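Local atomic coordinates of DNA ligase (Archaeoglobus fulgidus, PDB entry 3GDE), a protein that probably seals nicks in double-stranded DNA during replication, recombination and repair, using ATP and a magnesium cofactor. Residues 69-79 and 94-105. Sequence-based numbering, arbitrary orientation.
Sequences LYEALENVSGV and LGLVAEQLIKKK
Two nearly parallel helices of the all-helical N-terminal region of this DNA ligase pack here, residues 69-77 against 94-105, their axes 10.0 Å apart at an angle of 16° and linked in sequence by helix 81-91. Leu94 splits its two methyls at one end: CD2 lies 3.8 Å from Leu69 CD2, while CD1 meets the Tyr70 ring obliquely, 3.7 Å from CE2. One turn on, Leu73 points into the interface, CG anti to its carbonyl carbon (chi1 -73°), and sets CD2 against Ala98 CB at 3.8 Å; its CB touches CD1 of Leu101. That leucine is forked like Leu94, with CD1 passing 3.8 Å from Ser77 OG and CD2 lying against both methyls of Val79.

Past this apolar seam the contact turns polar, where the first helix ends and Gly78 takes a positive phi. Ser77 OG sits between the backbone N and the carbonyl carbon (chi1 67°), from where it reaches back along its own helix and donates to Leu73 O at 2.6 Å, approaching from the face opposite to that used by Ser77 N, so two donors grip that carbonyl. The same OG accepts from Val79 N, closing an ST turn. Lys104, its chain bent, brings NZ to 2.7 Å from Ser77 O, in the carbonyl plane on a lone pair; Lys105 NZ adds a weak bond to Val76 O. These ammonium groups would complement the negative end of the helix dipole. With an alanine in place of the serine, Leu73 O would keep just the backbone N-H of these two donors and Val79 N would lose its hydroxyl acceptor, which is likely to let the turn shift.

Helix 81-91 packs on Tyr70 and Val79, helix 135-149 meets Leu69 and Val76, and helix 152-162 touches Ala98, so three further N-terminal helices flank the pair.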
ATOM      1  N   LEU A  69     -10.085  18.134   9.430  1.00 30.32           N
ATOM      2  CA  LEU A  69     -10.662  17.585  10.660  1.00 30.60           C
ATOM      3  C   LEU A  69     -10.679  18.603  11.803  1.00 30.59           C
ATOM      4  O   LEU A  69     -11.682  18.722  12.520  1.00 30.36           O
ATOM      5  CB  LEU A  69      -9.926  16.307  11.091  1.00 30.68           C
ATOM      6  CG  LEU A  69     -10.512  14.938  10.744  1.00 31.41           C
ATOM      7  CD1 LEU A  69     -11.252  14.950   9.412  1.00 32.92           C
ATOM      8  CD2 LEU A  69      -9.437  13.870  10.739  1.00 31.06           C
ATOM      9  N   TYR A  70      -9.569  19.326  11.967  1.00 30.34           N
ATOM     10  CA  TYR A  70      -9.475  20.388  12.965  1.00 30.58           C
ATOM     11  C   TYR A  70     -10.569  21.453  12.819  1.00 30.65           C
ATOM     12  O   TYR A  70     -11.248  21.780  13.791  1.00 30.79           O
ATOM     13  CB  TYR A  70      -8.092  21.046  12.939  1.00 30.41           C
ATOM     14  CG  TYR A  70      -7.025  20.280  13.693  1.00 30.02           C
ATOM     15  CD1 TYR A  70      -5.857  19.860  13.054  1.00 29.65           C
ATOM     16  CD2 TYR A  70      -7.188  19.970  15.040  1.00 28.94           C
ATOM     17  CE1 TYR A  70      -4.876  19.151  13.739  1.00 29.23           C
ATOM     18  CE2 TYR A  70      -6.221  19.265  15.733  1.00 29.69           C
ATOM     19  CZ  TYR A  70      -5.065  18.865  15.077  1.00 29.86           C
ATOM     20  OH  TYR A  70      -4.108  18.175  15.773  1.00 30.77           O
ATOM     21  N   GLU A  71     -10.734  21.977  11.613  1.00 30.88           N
ATOM     22  CA  GLU A  71     -11.757  22.981  11.331  1.00 31.97           C
ATOM     23  C   GLU A  71     -13.179  22.481  11.620  1.00 31.74           C
ATOM     24  O   GLU A  71     -13.991  23.228  12.178  1.00 32.19           O
ATOM     25  CB  GLU A  71     -11.665  23.461   9.883  1.00 32.53           C
ATOM     26  CG  GLU A  71     -10.268  23.885   9.424  1.00 36.44           C
ATOM     27  CD  GLU A  71      -9.935  25.330   9.763  1.00 41.47           C
ATOM     28  OE1 GLU A  71      -9.688  25.638  10.952  1.00 44.83           O
ATOM     29  OE2 GLU A  71      -9.898  26.159   8.829  1.00 43.88           O
ATOM     30  N   ALA A  72     -13.475  21.232  11.248  1.00 31.10           N
ATOM     31  CA  ALA A  72     -14.788  20.637  11.515  1.00 30.98           C
ATOM     32  C   ALA A  72     -15.025  20.491  13.012  1.00 31.04           C
ATOM     33  O   ALA A  72     -16.107  20.793  13.509  1.00 31.48           O
ATOM     34  CB  ALA A  72     -14.938  19.291  10.810  1.00 30.44           C
ATOM     35  N   LEU A  73     -14.005  20.034  13.725  1.00 31.21           N
ATOM     36  CA  LEU A  73     -14.066  19.892  15.175  1.00 31.51           C
ATOM     37  C   LEU A  73     -14.212  21.247  15.879  1.00 32.42           C
ATOM     38  O   LEU A  73     -14.917  21.351  16.882  1.00 32.65           O
ATOM     39  CB  LEU A  73     -12.850  19.100  15.691  1.00 30.97           C
ATOM     40  CG  LEU A  73     -12.861  17.587  15.398  1.00 29.31           C
ATOM     41  CD1 LEU A  73     -11.511  16.924  15.662  1.00 28.30           C
ATOM     42  CD2 LEU A  73     -13.953  16.866  16.175  1.00 28.31           C
ATOM     43  N   GLU A  74     -13.551  22.271  15.340  1.00 33.44           N
ATOM     44  CA  GLU A  74     -13.737  23.660  15.747  1.00 34.40           C
ATOM     45  C   GLU A  74     -15.207  24.060  15.622  1.00 34.32           C
ATOM     46  O   GLU A  74     -15.799  24.600  16.564  1.00 34.25           O
ATOM     47  CB  GLU A  74     -12.967  24.574  14.806  1.00 35.08           C
ATOM     48  CG  GLU A  74     -11.561  24.946  15.166  1.00 38.36           C
ATOM     49  CD  GLU A  74     -11.271  26.370  14.712  1.00 42.05           C
ATOM     50  OE1 GLU A  74     -11.678  27.304  15.430  1.00 42.84           O
ATOM     51  OE2 GLU A  74     -10.677  26.558  13.623  1.00 45.49           O
ATOM     52  N   ASN A  75     -15.775  23.822  14.438  1.00 33.81           N
ATOM     53  CA  ASN A  75     -17.161  24.192  14.153  1.00 33.92           C
ATOM     54  C   ASN A  75     -18.156  23.592  15.130  1.00 33.79           C
ATOM     55  O   ASN A  75     -19.029  24.298  15.623  1.00 33.87           O
ATOM     56  CB  ASN A  75     -17.572  23.806  12.731  1.00 33.76           C
ATOM     57  CG  ASN A  75     -16.895  24.642  11.667  1.00 33.86           C
ATOM     58  OD1 ASN A  75     -16.770  24.212  10.515  1.00 34.47           O
ATOM     59  ND2 ASN A  75     -16.448  25.836  12.038  1.00 33.93           N
ATOM     60  N   VAL A  76     -18.011  22.299  15.419  1.00 33.50           N
ATOM     61  CA  VAL A  76     -19.005  21.588  16.216  1.00 33.48           C
ATOM     62  C   VAL A  76     -18.875  21.845  17.715  1.00 33.99           C
ATOM     63  O   VAL A  76     -19.885  21.911  18.421  1.00 34.03           O
ATOM     64  CB  VAL A  76     -19.041  20.057  15.909  1.00 33.57           C
ATOM     65  CG1 VAL A  76     -19.438  19.819  14.467  1.00 32.99           C
ATOM     66  CG2 VAL A  76     -17.694  19.376  16.203  1.00 32.95           C
ATOM     67  N   SER A  77     -17.640  22.006  18.192  1.00 34.25           N
ATOM     68  CA  SER A  77     -17.363  22.086  19.628  1.00 34.39           C
ATOM     69  C   SER A  77     -17.262  23.516  20.132  1.00 35.35           C
ATOM     70  O   SER A  77     -17.402  23.771  21.335  1.00 35.84           O
ATOM     71  CB  SER A  77     -16.067  21.355  19.958  1.00 33.88           C
ATOM     72  OG  SER A  77     -14.956  22.023  19.382  1.00 32.38           O
ATOM     73  N   GLY A  78     -16.995  24.440  19.216  1.00 35.98           N
ATOM     74  CA  GLY A  78     -16.766  25.829  19.580  1.00 37.11           C
ATOM     75  C   GLY A  78     -15.350  26.114  20.054  1.00 37.88           C
ATOM     76  O   GLY A  78     -14.939  27.274  20.074  1.00 38.16           O
ATOM     77  N   VAL A  79     -14.605  25.071  20.437  1.00 38.21           N
ATOM     78  CA  VAL A  79     -13.239  25.255  20.941  1.00 38.46           C
ATOM     79  C   VAL A  79     -12.272  25.576  19.796  1.00 38.85           C
ATOM     80  O   VAL A  79     -12.385  25.019  18.695  1.00 39.04           O
ATOM     81  CB  VAL A  79     -12.721  24.077  21.847  1.00 38.40           C
ATOM     82  CG1 VAL A  79     -13.870  23.223  22.387  1.00 37.75           C
ATOM     83  CG2 VAL A  79     -11.716  23.222  21.137  1.00 38.52           C
ATOM     84  N   LEU A  94      -6.238  11.833  17.672  1.00 30.24           N
ATOM     85  CA  LEU A  94      -7.310  12.759  17.322  1.00 29.76           C
ATOM     86  C   LEU A  94      -8.694  12.141  17.536  1.00 29.72           C
ATOM     87  O   LEU A  94      -9.658  12.869  17.806  1.00 30.03           O
ATOM     88  CB  LEU A  94      -7.163  13.293  15.893  1.00 29.59           C
ATOM     89  CG  LEU A  94      -7.951  14.565  15.539  1.00 29.39           C
ATOM     90  CD1 LEU A  94      -7.517  15.803  16.356  1.00 29.19           C
ATOM     91  CD2 LEU A  94      -7.844  14.857  14.062  1.00 29.72           C
ATOM     92  N   GLY A  95      -8.784  10.811  17.418  1.00 29.35           N
ATOM     93  CA  GLY A  95     -10.023  10.080  17.681  1.00 28.57           C
ATOM     94  C   GLY A  95     -10.501  10.312  19.105  1.00 28.85           C
ATOM     95  O   GLY A  95     -11.668  10.641  19.324  1.00 28.46           O
ATOM     96  N   LEU A  96      -9.589  10.164  20.067  1.00 28.23           N
ATOM     97  CA  LEU A  96      -9.902  10.376  21.478  1.00 28.28           C
ATOM     98  C   LEU A  96     -10.241  11.832  21.788  1.00 28.43           C
ATOM     99  O   LEU A  96     -11.025  12.116  22.694  1.00 28.54           O
ATOM    100  CB  LEU A  96      -8.757   9.884  22.370  1.00 28.14           C
ATOM    101  CG  LEU A  96      -8.447   8.381  22.352  1.00 28.21           C
ATOM    102  CD1 LEU A  96      -7.201   8.077  23.174  1.00 28.51           C
ATOM    103  CD2 LEU A  96      -9.632   7.548  22.845  1.00 28.47           C
ATOM    104  N   VAL A  97      -9.656  12.750  21.026  1.00 28.49           N
ATOM    105  CA  VAL A  97      -9.984  14.160  21.141  1.00 28.38           C
ATOM    106  C   VAL A  97     -11.391  14.438  20.610  1.00 28.49           C
ATOM    107  O   VAL A  97     -12.170  15.140  21.260  1.00 28.91           O
ATOM    108  CB  VAL A  97      -8.954  15.057  20.419  1.00 28.38           C
ATOM    109  CG1 VAL A  97      -9.412  16.520  20.420  1.00 27.80           C
ATOM    110  CG2 VAL A  97      -7.590  14.921  21.079  1.00 28.08           C
ATOM    111  N   ALA A  98     -11.702  13.911  19.427  1.00 28.20           N
ATOM    112  CA  ALA A  98     -13.034  14.056  18.850  1.00 28.32           C
ATOM    113  C   ALA A  98     -14.104  13.525  19.819  1.00 28.62           C
ATOM    114  O   ALA A  98     -15.092  14.212  20.083  1.00 28.37           O
ATOM    115  CB  ALA A  98     -13.117  13.365  17.496  1.00 27.55           C
ATOM    116  N   GLU A  99     -13.873  12.330  20.365  1.00 29.08           N
ATOM    117  CA  GLU A  99     -14.740  11.734  21.375  1.00 30.55           C
ATOM    118  C   GLU A  99     -14.996  12.673  22.565  1.00 31.15           C
ATOM    119  O   GLU A  99     -16.127  12.814  23.026  1.00 30.80           O
ATOM    120  CB  GLU A  99     -14.153  10.414  21.866  1.00 30.09           C
ATOM    121  CG  GLU A  99     -15.036   9.670  22.870  1.00 31.35           C
ATOM    122  CD  GLU A  99     -14.304   8.553  23.605  1.00 31.98           C
ATOM    123  OE1 GLU A  99     -13.082   8.366  23.393  1.00 35.83           O
ATOM    124  OE2 GLU A  99     -14.951   7.859  24.409  1.00 33.58           O
ATOM    125  N   GLN A 100     -13.934  13.317  23.034  1.00 32.23           N
ATOM    126  CA  GLN A 100     -14.001  14.228  24.162  1.00 33.31           C
ATOM    127  C   GLN A 100     -14.767  15.501  23.831  1.00 33.11           C
ATOM    128  O   GLN A 100     -15.591  15.952  24.626  1.00 33.12           O
ATOM    129  CB  GLN A 100     -12.586  14.553  24.670  1.00 33.71           C
ATOM    130  CG  GLN A 100     -12.500  14.680  26.179  1.00 36.47           C
ATOM    131  CD  GLN A 100     -13.252  13.567  26.909  1.00 39.12           C
ATOM    132  OE1 GLN A 100     -13.025  12.372  26.674  1.00 41.39           O
ATOM    133  NE2 GLN A 100     -14.160  13.961  27.794  1.00 39.90           N
ATOM    134  N   LEU A 101     -14.511  16.074  22.661  1.00 33.36           N
ATOM    135  CA  LEU A 101     -15.238  17.276  22.237  1.00 34.19           C
ATOM    136  C   LEU A 101     -16.746  17.045  22.063  1.00 34.86           C
ATOM    137  O   LEU A 101     -17.547  17.881  22.451  1.00 34.70           O
ATOM    138  CB  LEU A 101     -14.640  17.865  20.953  1.00 34.10           C
ATOM    139  CG  LEU A 101     -13.198  18.386  21.028  1.00 34.50           C
ATOM    140  CD1 LEU A 101     -12.761  18.903  19.674  1.00 32.97           C
ATOM    141  CD2 LEU A 101     -13.045  19.477  22.119  1.00 34.27           C
ATOM    142  N   ILE A 102     -17.128  15.914  21.477  1.00 35.82           N
ATOM    143  CA  ILE A 102     -18.540  15.601  21.285  1.00 37.03           C
ATOM    144  C   ILE A 102     -19.229  15.239  22.613  1.00 37.88           C
ATOM    145  O   ILE A 102     -20.383  15.603  22.834  1.00 37.92           O
ATOM    146  CB  ILE A 102     -18.759  14.529  20.175  1.00 36.77           C
ATOM    147  CG1 ILE A 102     -18.833  15.189  18.790  1.00 36.58           C
ATOM    148  CG2 ILE A 102     -20.068  13.771  20.389  1.00 36.88           C
ATOM    149  CD1 ILE A 102     -17.542  15.706  18.228  1.00 34.80           C
ATOM    150  N   LYS A 103     -18.503  14.561  23.499  1.00 39.19           N
ATOM    151  CA  LYS A 103     -18.998  14.253  24.836  1.00 40.87           C
ATOM    152  C   LYS A 103     -19.377  15.533  25.577  1.00 41.93           C
ATOM    153  O   LYS A 103     -20.448  15.616  26.171  1.00 42.36           O
ATOM    154  CB  LYS A 103     -17.964  13.456  25.632  1.00 40.79           C
ATOM    155  CG  LYS A 103     -18.478  12.937  26.966  1.00 41.97           C
ATOM    156  CD  LYS A 103     -17.369  12.277  27.759  1.00 43.85           C
ATOM    157  CE  LYS A 103     -17.724  12.167  29.243  1.00 44.83           C
ATOM    158  NZ  LYS A 103     -16.568  11.702  30.071  1.00 43.61           N
ATOM    159  N   LYS A 104     -18.490  16.524  25.519  1.00 43.18           N
ATOM    160  CA  LYS A 104     -18.716  17.846  26.102  1.00 44.45           C
ATOM    161  C   LYS A 104     -19.871  18.592  25.418  1.00 45.18           C
ATOM    162  O   LYS A 104     -20.667  19.249  26.089  1.00 45.62           O
ATOM    163  CB  LYS A 104     -17.408  18.650  26.047  1.00 44.45           C
ATOM    164  CG  LYS A 104     -17.537  20.168  25.898  1.00 45.78           C
ATOM    165  CD  LYS A 104     -16.485  20.711  24.910  1.00 47.52           C
ATOM    166  CE  LYS A 104     -17.020  20.783  23.468  1.00 46.99           C
ATOM    167  NZ  LYS A 104     -17.993  21.922  23.259  1.00 47.89           N
ATOM    168  N   LYS A 105     -19.972  18.467  24.098  1.00 46.15           N
ATOM    169  CA  LYS A 105     -20.964  19.206  23.314  1.00 47.38           C
ATOM    170  C   LYS A 105     -22.407  18.716  23.464  1.00 48.07           C
ATOM    171  O   LYS A 105     -23.331  19.522  23.497  1.00 48.01           O
ATOM    172  CB  LYS A 105     -20.578  19.246  21.831  1.00 47.41           C
ATOM    173  CG  LYS A 105     -21.384  20.240  21.007  1.00 48.05           C
ATOM    174  CD  LYS A 105     -21.167  21.671  21.497  1.00 49.61           C
ATOM    175  CE  LYS A 105     -22.053  22.649  20.742  1.00 50.00           C
ATOM    176  NZ  LYS A 105     -21.351  23.943  20.468  1.00 50.13           N
TER